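PDB 2QZU: putative sulfatase yidJ from Bacteroides fragilis, which probably hydrolyses sulfate esters as a metal-dependent member of the sulfatase family, although its natural substrate is not established. Local coordinates for residues V238-R241 and Y242-I245; N274-R277 and N278-C282; Q464-T467 and W468-T472. All coordinates share one frame; numbering follows the deposited sequence.

Contact 1: V238-R241 and Y242-I245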
# COMPACT_ATOMS: atom_id res chain seq x y z
N VAL A 238 -8.74 4.07 -6.69
CA VAL A 238 -9.94 4.60 -7.30
C VAL A 238 -9.54 5.20 -8.65
O VAL A 238 -8.44 5.75 -8.78
CB VAL A 238 -10.58 5.69 -6.39
CG1 VAL A 238 -9.54 6.76 -6.05
CG2 VAL A 238 -11.79 6.31 -7.07
N PRO A 239 -10.40 5.07 -9.68
CA PRO A 239 -10.05 5.62 -10.99
C PRO A 239 -9.64 7.09 -10.96
O PRO A 239 -10.19 7.90 -10.21
CB PRO A 239 -11.32 5.38 -11.80
CG PRO A 239 -11.80 4.07 -11.24
CD PRO A 239 -11.65 4.30 -9.75
N ASP A 240 -8.67 7.42 -11.81
CA ASP A 240 -8.13 8.77 -11.91
C ASP A 240 -9.16 9.87 -12.15
O ASP A 240 -9.00 10.98 -11.64
CB ASP A 240 -7.07 8.83 -13.01
CG ASP A 240 -5.90 7.92 -12.73
OD1 ASP A 240 -5.41 7.92 -11.58
OD2 ASP A 240 -5.46 7.20 -13.65
N ARG A 241 -10.21 9.57 -12.91
CA ARG A 241 -11.21 10.59 -13.19
C ARG A 241 -11.89 11.10 -11.92
O ARG A 241 -12.30 12.26 -11.85
CB ARG A 241 -12.25 10.08 -14.20
CG ARG A 241 -12.99 8.81 -13.81
CD ARG A 241 -13.95 8.42 -14.93
NE ARG A 241 -14.80 7.27 -14.61
CZ ARG A 241 -14.38 6.01 -14.58
NH1 ARG A 241 -13.11 5.72 -14.85
NH2 ARG A 241 -15.23 5.04 -14.29
N TYR A 242 -12.01 10.25 -10.90
CA TYR A 242 -12.62 10.69 -9.66
C TYR A 242 -11.63 11.50 -8.82
O TYR A 242 -12.02 12.41 -8.09
CB TYR A 242 -13.14 9.48 -8.88
CG TYR A 242 -14.18 8.71 -9.66
CD1 TYR A 242 -15.38 9.33 -10.04
CD2 TYR A 242 -13.96 7.40 -10.05
CE1 TYR A 242 -16.32 8.65 -10.79
CE2 TYR A 242 -14.90 6.71 -10.81
CZ TYR A 242 -16.08 7.35 -11.17
OH TYR A 242 -17.01 6.67 -11.92
N LYS A 243 -10.34 11.19 -8.96
CA LYS A 243 -9.32 11.93 -8.23
C LYS A 243 -9.18 13.34 -8.80
O LYS A 243 -8.98 14.30 -8.05
CB LYS A 243 -7.96 11.21 -8.32
CG LYS A 243 -7.90 9.86 -7.61
CD LYS A 243 -6.48 9.29 -7.67
CE LYS A 243 -6.38 7.94 -6.98
NZ LYS A 243 -4.98 7.41 -7.01
N GLU A 244 -9.31 13.46 -10.12
CA GLU A 244 -9.20 14.75 -10.81
C GLU A 244 -10.18 15.78 -10.26
O GLU A 244 -9.90 16.97 -10.26
CB GLU A 244 -9.46 14.58 -12.31
CG GLU A 244 -8.25 14.82 -13.19
CD GLU A 244 -7.57 13.53 -13.62
OE1 GLU A 244 -8.22 12.72 -14.32
OE2 GLU A 244 -6.40 13.32 -13.24
N ILE A 245 -11.34 15.30 -9.81
CA ILE A 245 -12.37 16.18 -9.27
C ILE A 245 -11.91 16.94 -8.03
O ILE A 245 -12.38 18.05 -7.77
CB ILE A 245 -13.65 15.37 -8.94
CG1 ILE A 245 -14.23 14.79 -10.24
CG2 ILE A 245 -14.68 16.25 -8.24
CD1 ILE A 245 -15.37 13.82 -10.02
O HOH W 1 -5.68 5.18 -9.10
O HOH W 2 -3.88 7.46 -9.53

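Contact 2: N274-R277 and N278-C282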
# COMPACT_ATOMS: atom_id res chain seq x y z
N ASN A 274 -3.43 13.84 4.18
CA ASN A 274 -2.88 13.06 3.08
C ASN A 274 -3.87 12.09 2.43
O ASN A 274 -3.61 11.58 1.34
CB ASN A 274 -1.67 12.26 3.58
CG ASN A 274 -0.83 11.69 2.45
OD1 ASN A 274 -0.25 10.61 2.58
ND2 ASN A 274 -0.75 12.42 1.34
N ASN A 275 -5.00 11.84 3.09
CA ASN A 275 -5.98 10.89 2.57
C ASN A 275 -7.39 11.39 2.29
O ASN A 275 -8.18 10.69 1.65
CB ASN A 275 -6.07 9.68 3.51
CG ASN A 275 -4.81 8.86 3.53
OD1 ASN A 275 -4.53 8.11 2.60
ND2 ASN A 275 -4.02 9.00 4.60
N ILE A 276 -7.72 12.59 2.75
CA ILE A 276 -9.07 13.11 2.54
C ILE A 276 -9.47 13.26 1.07
O ILE A 276 -10.62 12.99 0.71
CB ILE A 276 -9.29 14.45 3.29
CG1 ILE A 276 -10.78 14.82 3.29
CG2 ILE A 276 -8.46 15.56 2.67
CD1 ILE A 276 -11.67 13.83 4.02
N ARG A 277 -8.53 13.66 0.21
CA ARG A 277 -8.84 13.82 -1.21
C ARG A 277 -9.27 12.51 -1.86
O ARG A 277 -10.27 12.46 -2.59
CB ARG A 277 -7.63 14.37 -1.98
CG ARG A 277 -7.42 15.86 -1.84
CD ARG A 277 -6.37 16.38 -2.82
NE ARG A 277 -6.14 17.81 -2.65
CZ ARG A 277 -5.30 18.53 -3.39
NH1 ARG A 277 -4.59 17.95 -4.35
NH2 ARG A 277 -5.16 19.83 -3.15
N ASN A 278 -8.50 11.45 -1.61
CA ASN A 278 -8.83 10.16 -2.20
C ASN A 278 -10.07 9.55 -1.57
O ASN A 278 -10.78 8.79 -2.21
CB ASN A 278 -7.63 9.21 -2.10
CG ASN A 278 -6.58 9.49 -3.17
OD1 ASN A 278 -5.42 9.11 -3.03
ND2 ASN A 278 -7.00 10.14 -4.25
N TYR A 279 -10.34 9.90 -0.31
CA TYR A 279 -11.54 9.40 0.36
C TYR A 279 -12.74 9.99 -0.38
O TYR A 279 -13.69 9.27 -0.71
CB TYR A 279 -11.56 9.85 1.83
CG TYR A 279 -12.73 9.29 2.62
CD1 TYR A 279 -12.85 7.91 2.85
CD2 TYR A 279 -13.71 10.13 3.14
CE1 TYR A 279 -13.92 7.40 3.60
CE2 TYR A 279 -14.78 9.63 3.88
CZ TYR A 279 -14.88 8.27 4.11
OH TYR A 279 -15.93 7.78 4.85
N TYR A 280 -12.70 11.29 -0.66
CA TYR A 280 -13.80 11.93 -1.38
C TYR A 280 -13.90 11.37 -2.80
O TYR A 280 -15.00 11.21 -3.32
CB TYR A 280 -13.62 13.45 -1.43
CG TYR A 280 -13.87 14.18 -0.12
CD1 TYR A 280 -14.59 13.59 0.92
CD2 TYR A 280 -13.43 15.50 0.05
CE1 TYR A 280 -14.86 14.29 2.10
CE2 TYR A 280 -13.69 16.20 1.22
CZ TYR A 280 -14.40 15.59 2.24
OH TYR A 280 -14.66 16.30 3.39
N ALA A 281 -12.76 11.08 -3.43
CA ALA A 281 -12.75 10.54 -4.79
C ALA A 281 -13.51 9.21 -4.80
O ALA A 281 -14.32 8.96 -5.69
CB ALA A 281 -11.31 10.33 -5.28
N CYS A 282 -13.24 8.37 -3.80
CA CYS A 282 -13.90 7.08 -3.69
C CYS A 282 -15.40 7.26 -3.55
O CYS A 282 -16.18 6.57 -4.20
CB CYS A 282 -13.38 6.30 -2.49
SG CYS A 282 -11.75 5.54 -2.71
O HOH W 3 -5.76 11.76 -0.62
O HOH W 4 -4.38 8.45 -0.35

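Contact 3: Q464-T467 and W468-T472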
# COMPACT_ATOMS: atom_id res chain seq x y z
N GLN A 464 -29.49 3.58 33.40
CA GLN A 464 -30.10 3.43 32.08
C GLN A 464 -29.33 2.39 31.26
O GLN A 464 -29.94 1.57 30.57
CB GLN A 464 -30.12 4.78 31.36
CG GLN A 464 -30.86 4.77 30.02
CD GLN A 464 -30.90 6.14 29.35
OE1 GLN A 464 -31.35 6.26 28.21
NE2 GLN A 464 -30.44 7.17 30.06
N LEU A 465 -28.01 2.41 31.36
CA LEU A 465 -27.17 1.46 30.62
C LEU A 465 -27.38 0.06 31.18
O LEU A 465 -27.54 -0.91 30.43
CB LEU A 465 -25.69 1.83 30.77
CG LEU A 465 -24.72 1.59 29.60
CD1 LEU A 465 -23.33 1.37 30.15
CD2 LEU A 465 -25.15 0.41 28.75
N LYS A 466 -27.39 -0.05 32.51
CA LYS A 466 -27.58 -1.35 33.15
C LYS A 466 -28.91 -1.96 32.72
O LYS A 466 -28.98 -3.15 32.41
CB LYS A 466 -27.54 -1.18 34.68
CG LYS A 466 -27.48 -2.50 35.44
CD LYS A 466 -27.38 -2.26 36.94
CE LYS A 466 -27.43 -3.55 37.73
NZ LYS A 466 -26.26 -4.43 37.49
N THR A 467 -29.96 -1.15 32.71
CA THR A 467 -31.28 -1.63 32.31
C THR A 467 -31.24 -2.12 30.86
O THR A 467 -31.84 -3.15 30.53
CB THR A 467 -32.34 -0.51 32.43
OG1 THR A 467 -32.41 -0.07 33.79
CG2 THR A 467 -33.70 -1.01 31.99
N TRP A 468 -30.52 -1.40 30.01
CA TRP A 468 -30.38 -1.77 28.60
C TRP A 468 -29.65 -3.10 28.45
O TRP A 468 -30.07 -3.97 27.70
CB TRP A 468 -29.62 -0.68 27.83
CG TRP A 468 -29.23 -1.11 26.44
CD1 TRP A 468 -28.02 -1.61 26.04
CD2 TRP A 468 -30.08 -1.18 25.30
NE1 TRP A 468 -28.07 -1.98 24.72
CE2 TRP A 468 -29.33 -1.73 24.24
CE3 TRP A 468 -31.42 -0.84 25.06
CZ2 TRP A 468 -29.86 -1.94 22.96
CZ3 TRP A 468 -31.95 -1.05 23.79
CH2 TRP A 468 -31.17 -1.60 22.76
N LEU A 469 -28.55 -3.25 29.18
CA LEU A 469 -27.78 -4.48 29.10
C LEU A 469 -28.57 -5.68 29.63
O LEU A 469 -28.46 -6.78 29.11
CB LEU A 469 -26.45 -4.31 29.83
CG LEU A 469 -25.57 -3.20 29.21
CD1 LEU A 469 -24.36 -2.92 30.10
CD2 LEU A 469 -25.11 -3.62 27.82
N GLU A 470 -29.39 -5.46 30.66
CA GLU A 470 -30.19 -6.55 31.22
C GLU A 470 -31.28 -6.96 30.21
O GLU A 470 -31.54 -8.14 30.01
CB GLU A 470 -30.83 -6.11 32.55
CG GLU A 470 -29.81 -5.84 33.65
CD GLU A 470 -30.44 -5.36 34.95
OE1 GLU A 470 -31.18 -4.36 34.93
OE2 GLU A 470 -30.18 -5.98 36.00
N LYS A 471 -31.88 -5.96 29.57
CA LYS A 471 -32.93 -6.19 28.58
C LYS A 471 -32.42 -7.00 27.40
O LYS A 471 -33.16 -7.83 26.84
CB LYS A 471 -33.46 -4.84 28.09
CG LYS A 471 -34.62 -4.92 27.10
CD LYS A 471 -35.12 -3.51 26.78
CE LYS A 471 -36.32 -3.54 25.84
NZ LYS A 471 -35.98 -4.04 24.48
N THR A 472 -31.17 -6.78 27.02
CA THR A 472 -30.57 -7.47 25.89
C THR A 472 -29.78 -8.74 26.26
O THR A 472 -29.07 -9.29 25.43
CB THR A 472 -29.66 -6.51 25.08
OG1 THR A 472 -28.70 -5.90 25.96
CG2 THR A 472 -30.49 -5.41 24.43
O HOH W 5 -33.58 -1.88 35.35

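Contact 1: V238-R241 and Y242-I245
The ammonium of Lys243 is gripped by three oxygens: two waters that tie it back to the preceding turn, and the carbonyl O of Glu236. One water, 2.8 Å from Lys243 NZ, also lies 2.6 Å from Asp240 OD1; the other, 3.1 Å from NZ, also reaches Val238 O. To get there the lysine runs fully extended beyond CG and crosses over Val238, whose CG1 presses against Lys243 CE at 3.5 Å, a close fit for two carbons. The other methyl of Val238, CG2, sits 3.8 Å from Tyr242 CD2, and Pro239 lies alongside the same ring, its CB also near CD2. Arg241 covers one face of the ring. With CG set between its own N and carbonyl carbon (chi1 57°), that side chain runs alongside the tyrosine, pointing the same way, CG standing 4.1 Å from the ring centroid in a CH-pi contact. The guanidinium lies over the outer part of the ring, the planes 47° apart, and ends in a salt bridge with Glu202, while Tyr242 OH bonds Glu288. Pro239 takes the N-cap position just ahead of the short helix, and Glu244 N donates to Asp240 O at 2.9 Å. Water between Asp240 and Lys243 probably softens their attraction, while Asp240 OD2 forms a salt bridge to Lys373 of the second subunit.

Contact 2: N274-R277 and N278-C282
Ile276 and Tyr280, one helical turn apart, make the close-packed side of this stretch. Ile276 CG1 is anti to the backbone N (chi1 -169°), which sends the chain forward along the helix, and its terminal CD1 settles over one face of the Tyr280 ring, displaced toward the rim. The contact is a CH-pi one, with CD1 4.0 Å from the ring centroid and 3.7 Å from Tyr280 CZ. The same face also covers Ile276 O, which still accepts a hydrogen bond from Tyr280 N at 3.0 Å. Val251 and Leu254 of helix 251-254 close over the isoleucine, and the buried phenol of Tyr280 finds Glu49. Tyr279 heads elsewhere, its OH bonded to Gln37 O and to the backbone N of Arg39.

The opposite character appears around Asn278, where water does the joining. One water accepts a hydrogen bond from Asn278 N at 2.9 Å and donates to Asn274 O. A second sits between Asn275 OD1 and Asn278 OD1, 2.9 Å from the latter, bridging the two amide side chains without direct contact between them. Asp122 of the second subunit packs on Asn278 here. Bonds such as Ala281 N to Arg277 O run through both parts, the i to i+4 pattern of an alpha-helix: the long helix 267-299 of this sulfatase-family protein, with an isoleucine-tyrosine side packed inside and a water-bridged asparagine side near the subunit interface.

Contact 3: Q464-T467 and W468-T472
Glu470 reaches along the helix surface across Lys466, one turn earlier. CB lies 3.5 Å from Lys466 O, the acceptor for Glu470 N. CG, placed beside its own backbone N (chi1 -65°), comes closer still to that carbonyl oxygen. CD then passes 4.1 Å from Lys466 CG, where the two side chains cross. At the tip the oxygens part: OE1 receives a weak bond from a water that also donates to Thr467 OG1 at 2.7 Å, whereas OE2 stays 4.5 Å from Lys466 NZ, too far for a salt bridge. The ammonium bonds instead to the carbonyls of Ala477 and Ile480.

On the buried side, Leu465 CD2 packs 3.7 Å from Leu469 CG, and both leucines rest on Arg414 of strand 412-417. Near the helix end, Trp468 O accepts both Thr472 N and Thr472 OG1 from opposite faces of its carbonyl plane, OG1 at 2.9 Å. Thr472 CG2 sits over one face of the indole, near its rim, and the indole NE1 bonds Tyr402 OH. Lysine and glutamate here probably attract only loosely; backbone bonds, leucine packing and the doubly held carbonyl do the more definite work near the end of the helix.

Along the chain the three come in series, contact 1, then contact 2, then contact 3. Contacts 1 and 2 are neighbours, centres 10 Å apart: the short helix 240-244 lies against the long helix 267-299, with Tyr242 CB 3.4 Å from Ala281 O and Lys243 CG 3.5 Å from Asn278 ND2. Both touch the second subunit, so this pair of helices contributes to the dimer interface. Contact 3, on helix 455-471, lies on the opposite side of the chain's centre, its centre about 39 Å from that of contact 2 and 47 Å from that of contact 1. There the helix packs on the C-terminal four-stranded antiparallel sheet.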